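Local coordinates for aminotransferase, class V family protein (Trichomonas vaginalis, PDB 5F8V) that binds pyridoxal 5'-phosphate and probably transfers the amino group between O-phospho-L-serine and 2-oxoglutarate in serine biosynthesis, at residues His93-Tyr98 / Lys143-Ala148. Sequence-based numbering, arbitrary orientation.
Sequences HKAVDY and KLSEDA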
loop_
_atom_site.group_PDB
_atom_site.type_symbol
_atom_site.label_atom_id
_atom_site.label_comp_id
_atom_site.label_asym_id
_atom_site.label_seq_id
_atom_site.Cartn_x
_atom_site.Cartn_y
_atom_site.Cartn_z
ATOM N N HIS A 93 -18.747 13.328 -19.055
ATOM C CA HIS A 93 -18.878 12.601 -20.323
ATOM C C HIS A 93 -19.842 11.424 -20.188
ATOM O O HIS A 93 -20.029 10.888 -19.097
ATOM C CB HIS A 93 -17.517 12.118 -20.818
ATOM C CG HIS A 93 -16.563 13.230 -21.123
ATOM N ND1 HIS A 93 -15.672 13.719 -20.194
ATOM C CD2 HIS A 93 -16.374 13.959 -22.247
ATOM C CE1 HIS A 93 -14.976 14.704 -20.733
ATOM N NE2 HIS A 93 -15.383 14.872 -21.977
ATOM N N LYS A 94 -20.455 11.036 -21.302
ATOM C CA LYS A 94 -21.468 9.982 -21.312
ATOM C C LYS A 94 -20.911 8.612 -21.719
ATOM O O LYS A 94 -21.657 7.629 -21.743
ATOM C CB LYS A 94 -22.632 10.380 -22.231
ATOM C CG LYS A 94 -23.307 11.707 -21.876
ATOM C CD LYS A 94 -23.818 11.735 -20.439
ATOM C CE LYS A 94 -24.663 12.968 -20.124
ATOM N NZ LYS A 94 -23.845 14.099 -19.604
ATOM N N ALA A 95 -19.613 8.542 -22.024
ATOM C CA ALA A 95 -18.991 7.286 -22.441
ATOM C C ALA A 95 -17.529 7.174 -22.023
ATOM O O ALA A 95 -16.868 8.180 -21.766
ATOM C CB ALA A 95 -19.117 7.118 -23.951
ATOM N N VAL A 96 -17.055 5.929 -21.940
ATOM C CA VAL A 96 -15.634 5.626 -21.778
ATOM C C VAL A 96 -15.253 4.473 -22.701
ATOM O O VAL A 96 -16.032 3.530 -22.878
ATOM C CB VAL A 96 -15.257 5.264 -20.323
ATOM C CG1 VAL A 96 -15.332 6.495 -19.433
ATOM C CG2 VAL A 96 -16.121 4.121 -19.781
ATOM N N ASP A 97 -14.055 4.559 -23.283
ATOM C CA ASP A 97 -13.554 3.533 -24.199
ATOM C C ASP A 97 -12.413 2.722 -23.571
ATOM O O ASP A 97 -11.436 3.290 -23.053
ATOM C CB ASP A 97 -13.118 4.169 -25.525
ATOM C CG ASP A 97 -14.310 4.464 -26.472
ATOM O OD1 ASP A 97 -15.375 3.823 -26.348
ATOM O OD2 ASP A 97 -14.184 5.335 -27.361
ATOM N N TYR A 98 -12.567 1.396 -23.626
ATOM C CA TYR A 98 -11.572 0.427 -23.158
ATOM C C TYR A 98 -11.175 -0.479 -24.318
ATOM O O TYR A 98 -12.034 -1.115 -24.923
ATOM C CB TYR A 98 -12.157 -0.405 -22.009
ATOM C CG TYR A 98 -12.174 0.339 -20.690
ATOM C CD1 TYR A 98 -11.178 0.125 -19.743
ATOM C CD2 TYR A 98 -13.168 1.278 -20.399
ATOM C CE1 TYR A 98 -11.166 0.808 -18.544
ATOM C CE2 TYR A 98 -13.163 1.975 -19.191
ATOM C CZ TYR A 98 -12.159 1.734 -18.269
ATOM O OH TYR A 98 -12.120 2.397 -17.076
ATOM N N LYS A 143 -14.192 0.517 -32.709
ATOM C CA LYS A 143 -15.439 1.280 -32.650
ATOM C C LYS A 143 -15.377 2.199 -31.433
ATOM O O LYS A 143 -15.607 1.760 -30.305
ATOM C CB LYS A 143 -16.652 0.335 -32.578
ATOM C CG LYS A 143 -17.281 -0.003 -33.931
ATOM C CD LYS A 143 -16.286 -0.606 -34.913
ATOM C CE LYS A 143 -16.898 -0.819 -36.285
ATOM N NZ LYS A 143 -15.869 -1.239 -37.284
ATOM N N LEU A 144 -15.043 3.467 -31.671
ATOM C CA LEU A 144 -14.906 4.455 -30.600
ATOM C C LEU A 144 -16.255 5.105 -30.293
ATOM O O LEU A 144 -17.141 5.146 -31.143
ATOM C CB LEU A 144 -13.877 5.529 -30.977
ATOM C CG LEU A 144 -12.527 5.075 -31.544
ATOM C CD1 LEU A 144 -11.582 6.266 -31.613
ATOM C CD2 LEU A 144 -11.909 3.937 -30.743
ATOM N N SER A 145 -16.385 5.619 -29.072
ATOM C CA SER A 145 -17.618 6.249 -28.598
ATOM C C SER A 145 -17.576 7.745 -28.870
ATOM O O SER A 145 -16.501 8.348 -28.885
ATOM C CB SER A 145 -17.801 5.998 -27.106
ATOM O OG SER A 145 -17.939 4.615 -26.849
ATOM N N GLU A 146 -18.751 8.338 -29.062
ATOM C CA GLU A 146 -18.859 9.732 -29.500
ATOM C C GLU A 146 -18.285 10.703 -28.470
ATOM O O GLU A 146 -17.416 11.517 -28.795
ATOM C CB GLU A 146 -20.323 10.094 -29.808
ATOM C CG GLU A 146 -20.503 11.411 -30.560
ATOM C CD GLU A 146 -21.942 11.910 -30.537
ATOM O OE1 GLU A 146 -22.178 13.033 -30.035
ATOM O OE2 GLU A 146 -22.838 11.178 -31.015
ATOM N N ASP A 147 -18.765 10.603 -27.236
ATOM C CA ASP A 147 -18.399 11.541 -26.172
ATOM C C ASP A 147 -17.546 10.824 -25.119
ATOM O O ASP A 147 -17.867 10.831 -23.938
ATOM C CB ASP A 147 -19.677 12.139 -25.555
ATOM C CG ASP A 147 -19.391 13.262 -24.569
ATOM O OD1 ASP A 147 -18.544 14.135 -24.860
ATOM O OD2 ASP A 147 -20.017 13.266 -23.492
ATOM N N ALA A 148 -16.453 10.208 -25.569
ATOM C CA ALA A 148 -15.605 9.388 -24.696
ATOM C C ALA A 148 -14.729 10.249 -23.784
ATOM O O ALA A 148 -14.044 11.153 -24.245
ATOM C CB ALA A 148 -14.750 8.441 -25.521
#
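D97 grips S145 with both oxygens of its carboxylate. D97 sits on strand 95-98, and its CB points toward the loop that leads into strand 148-154. With chi1 at -80°, CG lies beside the backbone N and comes 3.5 Å from S145 N. At the tip, OD2 offers its syn lone pair to the S145 amide; the N to OD2 distance is 2.8 Å and the bond is nearly straight, at 175°. The same oxygen also touches L144 CA and A148 CB. OD1 accepts the S145 hydroxyl, OG to OD1 2.7 Å, on its syn side and 24° out of the carboxylate plane. N123 ND2 gives OD1 a further hydrogen bond.

Beside this pair, A95 CB packs on S145 CB at 3.6 Å. A95 and A148 form a parallel bridge, with A148 CA 3.4 Å from A95 O in a CA-H...O contact. A95 N makes a weak hydrogen bond to D147 O.

Just before the strand, K94 N gives D147 OD2 a hydrogen bond (3.2 Å) from above the carboxylate plane. D147 OD1 lies at the edge of the H93 ring, 3.4 Å from CD2; H93 ND1 hydrogen-bonds to I90 O.

The contact joins strand 95-98 to the loop entering strand 148-154, its parallel neighbour in the mixed sheet of the aminotransferase fold. Three hydrogen bonds on the buried D97 carboxylate would probably stabilise its charged form.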